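Local coordinates for protein fructose-bisphosphate aldolase (Plasmodium falciparum, PDB 4TR9) that is a class I fructose-bisphosphate aldolase, a tetrameric enzyme whose subunits fold as TIM barrels, at residues R66-F78 and V327-E339. Sequence-based numbering, arbitrary orientation. Where two conformers were deposited one is given.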
loop_
_atom_site.group_PDB
_atom_site.type_symbol
_atom_site.label_atom_id
_atom_site.label_comp_id
_atom_site.label_asym_id
_atom_site.label_seq_id
_atom_site.Cartn_x
_atom_site.Cartn_y
_atom_site.Cartn_z
ATOM N N ARG A 66 -21.907 -14.747 -36.141
ATOM C CA ARG A 66 -22.002 -15.295 -34.792
ATOM C C ARG A 66 -22.943 -16.494 -34.761
ATOM O O ARG A 66 -22.836 -17.360 -33.895
ATOM C CB ARG A 66 -22.469 -14.223 -33.806
ATOM C CG ARG A 66 -21.358 -13.672 -32.922
ATOM C CD ARG A 66 -20.263 -13.008 -33.741
ATOM N NE ARG A 66 -20.600 -11.635 -34.103
ATOM C CZ ARG A 66 -20.195 -10.564 -33.427
ATOM N NH1 ARG A 66 -20.549 -9.350 -33.828
ATOM N NH2 ARG A 66 -19.432 -10.705 -32.351
ATOM N N ASP A 67 -23.869 -16.538 -35.716
ATOM C CA ASP A 67 -24.769 -17.676 -35.854
ATOM C C ASP A 67 -23.992 -18.886 -36.354
ATOM O O ASP A 67 -24.267 -20.022 -35.969
ATOM C CB ASP A 67 -25.919 -17.352 -36.809
ATOM C CG ASP A 67 -26.708 -18.584 -37.212
ATOM O OD1 ASP A 67 -27.608 -18.990 -36.448
ATOM O OD2 ASP A 67 -26.431 -19.143 -38.294
ATOM N N LEU A 68 -23.015 -18.627 -37.218
ATOM C CA LEU A 68 -22.159 -19.673 -37.758
ATOM C C LEU A 68 -21.324 -20.306 -36.653
ATOM O O LEU A 68 -21.114 -21.519 -36.633
ATOM C CB LEU A 68 -21.253 -19.104 -38.857
ATOM C CG LEU A 68 -20.275 -20.031 -39.582
ATOM C CD1 LEU A 68 -20.124 -19.584 -41.021
ATOM C CD2 LEU A 68 -18.914 -20.052 -38.901
ATOM N N LEU A 69 -20.850 -19.472 -35.734
ATOM C CA LEU A 69 -20.018 -19.937 -34.632
ATOM C C LEU A 69 -20.827 -20.731 -33.614
ATOM O O LEU A 69 -20.486 -21.865 -33.283
ATOM C CB LEU A 69 -19.334 -18.755 -33.942
ATOM C CG LEU A 69 -18.382 -17.903 -34.785
ATOM C CD1 LEU A 69 -17.861 -16.727 -33.975
ATOM C CD2 LEU A 69 -17.230 -18.744 -35.312
ATOM N N PHE A 70 -21.907 -20.130 -33.126
ATOM C CA PHE A 70 -22.671 -20.709 -32.027
ATOM C C PHE A 70 -23.602 -21.818 -32.505
ATOM O O PHE A 70 -24.048 -22.648 -31.714
ATOM C CB PHE A 70 -23.476 -19.621 -31.309
ATOM C CG PHE A 70 -22.654 -18.427 -30.902
ATOM C CD1 PHE A 70 -21.311 -18.564 -30.588
ATOM C CD2 PHE A 70 -23.225 -17.167 -30.838
ATOM C CE1 PHE A 70 -20.554 -17.470 -30.221
ATOM C CE2 PHE A 70 -22.473 -16.069 -30.471
ATOM C CZ PHE A 70 -21.135 -16.221 -30.165
ATOM N N GLY A 71 -23.888 -21.830 -33.803
ATOM C CA GLY A 71 -24.762 -22.835 -34.378
ATOM C C GLY A 71 -24.010 -24.074 -34.821
ATOM O O GLY A 71 -24.579 -24.963 -35.452
ATOM N N THR A 72 -22.725 -24.131 -34.486
ATOM C CA THR A 72 -21.884 -25.262 -34.859
ATOM C C THR A 72 -22.223 -26.502 -34.039
ATOM O O THR A 72 -21.994 -26.542 -32.830
ATOM C CB THR A 72 -20.391 -24.936 -34.682
ATOM O OG1 THR A 72 -20.046 -23.810 -35.498
ATOM C CG2 THR A 72 -19.536 -26.126 -35.082
ATOM N N LYS A 73 -22.768 -27.513 -34.708
ATOM C CA LYS A 73 -23.146 -28.756 -34.047
ATOM C C LYS A 73 -21.918 -29.529 -33.575
ATOM O O LYS A 73 -21.106 -29.977 -34.384
ATOM C CB LYS A 73 -23.991 -29.624 -34.984
ATOM C CG LYS A 73 -25.353 -29.029 -35.315
ATOM C CD LYS A 73 -26.125 -29.900 -36.296
ATOM C CE LYS A 73 -25.527 -29.839 -37.694
ATOM N NZ LYS A 73 -25.646 -28.481 -38.294
ATOM N N GLY A 74 -21.786 -29.672 -32.259
ATOM C CA GLY A 74 -20.684 -30.416 -31.679
ATOM C C GLY A 74 -19.604 -29.528 -31.091
ATOM O O GLY A 74 -18.541 -30.007 -30.696
ATOM N N LEU A 75 -19.879 -28.229 -31.029
ATOM C CA LEU A 75 -18.919 -27.263 -30.508
ATOM C C LEU A 75 -18.765 -27.392 -28.994
ATOM O O LEU A 75 -17.726 -27.044 -28.434
ATOM C CB LEU A 75 -19.344 -25.838 -30.872
ATOM C CG LEU A 75 -18.355 -24.721 -30.531
ATOM C CD1 LEU A 75 -17.076 -24.873 -31.340
ATOM C CD2 LEU A 75 -18.980 -23.353 -30.756
ATOM N N GLY A 76 -19.805 -27.902 -28.342
ATOM C CA GLY A 76 -19.823 -28.014 -26.894
ATOM C C GLY A 76 -18.829 -29.011 -26.332
ATOM O O GLY A 76 -18.564 -29.022 -25.130
ATOM N N LYS A 77 -18.279 -29.852 -27.201
ATOM C CA LYS A 77 -17.300 -30.846 -26.779
ATOM C C LYS A 77 -15.969 -30.189 -26.428
ATOM O O LYS A 77 -15.219 -30.695 -25.592
ATOM C CB LYS A 77 -17.100 -31.897 -27.875
ATOM C CG LYS A 77 -16.203 -33.057 -27.469
ATOM C CD LYS A 77 -16.083 -34.087 -28.581
ATOM C CE LYS A 77 -15.195 -35.248 -28.161
ATOM N NZ LYS A 77 -15.070 -36.271 -29.235
ATOM N N PHE A 78 -15.686 -29.054 -27.057
ATOM C CA PHE A 78 -14.412 -28.371 -26.854
ATOM C C PHE A 78 -14.583 -26.986 -26.237
ATOM O O PHE A 78 -13.629 -26.407 -25.718
ATOM C CB PHE A 78 -13.657 -28.255 -28.179
ATOM C CG PHE A 78 -13.633 -29.527 -28.976
ATOM C CD1 PHE A 78 -12.932 -30.631 -28.524
ATOM C CD2 PHE A 78 -14.309 -29.617 -30.181
ATOM C CE1 PHE A 78 -12.908 -31.803 -29.255
ATOM C CE2 PHE A 78 -14.289 -30.785 -30.918
ATOM C CZ PHE A 78 -13.587 -31.879 -30.453
ATOM N N VAL A 327 -20.596 -22.026 -45.053
ATOM C CA VAL A 327 -20.888 -22.067 -43.622
ATOM C C VAL A 327 -20.464 -23.385 -42.980
ATOM O O VAL A 327 -19.688 -23.392 -42.023
ATOM C CB VAL A 327 -22.386 -21.838 -43.348
ATOM C CG1 VAL A 327 -22.718 -22.144 -41.893
ATOM C CG2 VAL A 327 -22.771 -20.412 -43.697
ATOM N N ALA A 328 -20.972 -24.494 -43.508
ATOM C CA ALA A 328 -20.633 -25.813 -42.986
ATOM C C ALA A 328 -19.144 -26.091 -43.150
ATOM O O ALA A 328 -18.531 -26.764 -42.321
ATOM C CB ALA A 328 -21.455 -26.886 -43.682
ATOM N N LYS A 329 -18.569 -25.559 -44.223
ATOM C CA LYS A 329 -17.146 -25.709 -44.491
ATOM C C LYS A 329 -16.317 -24.961 -43.451
ATOM O O LYS A 329 -15.275 -25.443 -43.011
ATOM C CB LYS A 329 -16.816 -25.204 -45.897
ATOM C CG LYS A 329 -15.404 -25.515 -46.363
ATOM C CD LYS A 329 -15.140 -24.907 -47.733
ATOM C CE LYS A 329 -16.186 -25.349 -48.746
ATOM N NZ LYS A 329 -16.001 -24.685 -50.066
ATOM N N ALA A 330 -16.792 -23.782 -43.062
ATOM C CA ALA A 330 -16.097 -22.962 -42.077
ATOM C C ALA A 330 -16.315 -23.491 -40.663
ATOM O O ALA A 330 -15.453 -23.343 -39.797
ATOM C CB ALA A 330 -16.553 -21.514 -42.178
ATOM N N ARG A 331 -17.472 -24.106 -40.433
ATOM C CA ARG A 331 -17.795 -24.655 -39.122
ATOM C C ARG A 331 -16.894 -25.834 -38.775
ATOM O O ARG A 331 -16.600 -26.076 -37.604
ATOM C CB ARG A 331 -19.264 -25.077 -39.061
ATOM C CG ARG A 331 -20.231 -23.916 -38.901
ATOM C CD ARG A 331 -21.669 -24.397 -38.828
ATOM N NE ARG A 331 -22.588 -23.308 -38.509
ATOM C CZ ARG A 331 -23.905 -23.451 -38.398
ATOM N NH1 ARG A 331 -24.664 -22.404 -38.103
ATOM N NH2 ARG A 331 -24.463 -24.639 -38.583
ATOM N N GLU A 332 -16.458 -26.568 -39.795
ATOM C CA GLU A 332 -15.529 -27.671 -39.589
ATOM C C GLU A 332 -14.145 -27.126 -39.250
ATOM O O GLU A 332 -13.401 -27.727 -38.474
ATOM C CB GLU A 332 -15.465 -28.572 -40.825
ATOM C CG GLU A 332 -14.556 -29.786 -40.663
ATOM C CD GLU A 332 -14.664 -30.762 -41.820
ATOM O OE1 GLU A 332 -15.646 -30.673 -42.587
ATOM O OE2 GLU A 332 -13.767 -31.620 -41.962
ATOM N N VAL A 333 -13.809 -25.979 -39.834
ATOM C CA VAL A 333 -12.550 -25.306 -39.536
ATOM C C VAL A 333 -12.547 -24.846 -38.081
ATOM O O VAL A 333 -11.520 -24.895 -37.403
ATOM C CB VAL A 333 -12.314 -24.099 -40.468
ATOM C CG1 VAL A 333 -10.998 -23.413 -40.136
ATOM C CG2 VAL A 333 -12.334 -24.543 -41.921
ATOM N N LEU A 334 -13.710 -24.412 -37.608
ATOM C CA LEU A 334 -13.873 -24.006 -36.218
ATOM C C LEU A 334 -13.696 -25.190 -35.274
ATOM O O LEU A 334 -13.091 -25.062 -34.208
ATOM C CB LEU A 334 -15.249 -23.372 -36.007
ATOM C CG LEU A 334 -15.598 -22.981 -34.570
ATOM C CD1 LEU A 334 -14.629 -21.929 -34.049
ATOM C CD2 LEU A 334 -17.035 -22.486 -34.479
ATOM N N LEU A 335 -14.224 -26.343 -35.674
ATOM C CA LEU A 335 -14.173 -27.541 -34.843
ATOM C C LEU A 335 -12.764 -28.110 -34.724
ATOM O O LEU A 335 -12.369 -28.579 -33.657
ATOM C CB LEU A 335 -15.118 -28.610 -35.394
ATOM C CG LEU A 335 -16.607 -28.378 -35.137
ATOM C CD1 LEU A 335 -17.443 -29.473 -35.781
ATOM C CD2 LEU A 335 -16.879 -28.301 -33.643
ATOM N N GLN A 336 -12.006 -28.071 -35.817
ATOM C CA GLN A 336 -10.655 -28.618 -35.805
ATOM C C GLN A 336 -9.711 -27.724 -35.006
ATOM O O GLN A 336 -8.725 -28.200 -34.446
ATOM C CB GLN A 336 -10.126 -28.810 -37.231
ATOM C CG GLN A 336 -9.818 -27.524 -37.977
ATOM C CD GLN A 336 -9.076 -27.770 -39.275
ATOM O OE1 GLN A 336 -8.793 -28.913 -39.633
ATOM N NE2 GLN A 336 -8.755 -26.696 -39.986
ATOM N N ARG A 337 -10.017 -26.431 -34.948
ATOM C CA ARG A 337 -9.232 -25.508 -34.137
ATOM C C ARG A 337 -9.613 -25.649 -32.670
ATOM O O ARG A 337 -8.760 -25.570 -31.785
ATOM C CB ARG A 337 -9.427 -24.061 -34.599
ATOM C CG ARG A 337 -8.896 -23.766 -35.994
ATOM C CD ARG A 337 -7.488 -24.308 -36.184
ATOM N NE ARG A 337 -6.571 -23.848 -35.146
ATOM C CZ ARG A 337 -5.320 -24.277 -35.014
ATOM N NH1 ARG A 337 -4.556 -23.809 -34.039
ATOM N NH2 ARG A 337 -4.834 -25.179 -35.856
ATOM N N ALA A 338 -10.902 -25.860 -32.420
ATOM C CA ALA A 338 -11.396 -26.072 -31.066
ATOM C C ALA A 338 -10.834 -27.365 -30.488
ATOM O O ALA A 338 -10.477 -27.426 -29.313
ATOM C CB ALA A 338 -12.916 -26.099 -31.053
ATOM N N GLU A 339 -10.759 -28.395 -31.324
ATOM C CA GLU A 339 -10.211 -29.683 -30.912
ATOM C C GLU A 339 -8.707 -29.582 -30.694
ATOM O O GLU A 339 -8.151 -30.247 -29.819
ATOM C CB GLU A 339 -10.523 -30.759 -31.954
ATOM C CG GLU A 339 -10.090 -32.162 -31.552
ATOM C CD GLU A 339 -10.397 -33.196 -32.616
ATOM O OE1 GLU A 339 -10.632 -32.807 -33.780
ATOM O OE2 GLU A 339 -10.406 -34.402 -32.289
HETATM O O HOH W 1 -23.872 -26.824 -40.369
#
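The guanidinium of Arg331 lies between Gly71 O, 3.1 Å above one face near its rim, and Val327 CG1 on the opposite face, while Leu68 CA meets its edge in plane. At the far end of the contact, Glu339 packs over one face of the Phe78 ring, its CB 3.8 Å from the centroid in a CH-pi contact; Lys77 CB lies over the other face. Between these flat groups, the outer helix 327-346 of the TIM barrel packs on the C-terminal end of helix 59-70 and on the connection to strand 79-84.

Extended from CG to NE, the Arg331 side chain reaches carbonyls in the last turn of helix 59-70. NE donates to a lone pair of Leu68 O (3.0 Å), with the acceptor tilted 33° from the guanidinium plane; NH1 makes only a weak hydrogen bond to Asp67 O (3.2 Å). This positive group probably complements the negative end of the helix dipole. Asp67 OD2 adds a long salt bridge to NH1, whereas its OD1 is held by Asn93.

Beyond the arginine, the Thr72 and Leu335 side chains meet tip to tip, Thr72 CG2 lying 3.7 Å from both Leu335 CG and CD2. Leu334 CD2 fits among Leu69 CD2, Thr72 OG1 and Leu75 CD1. Near the exposed Lys73, a water accepts from Arg331 NH2 (2.9 Å) and weakly from Lys73 NZ, bridging the two cationic ends.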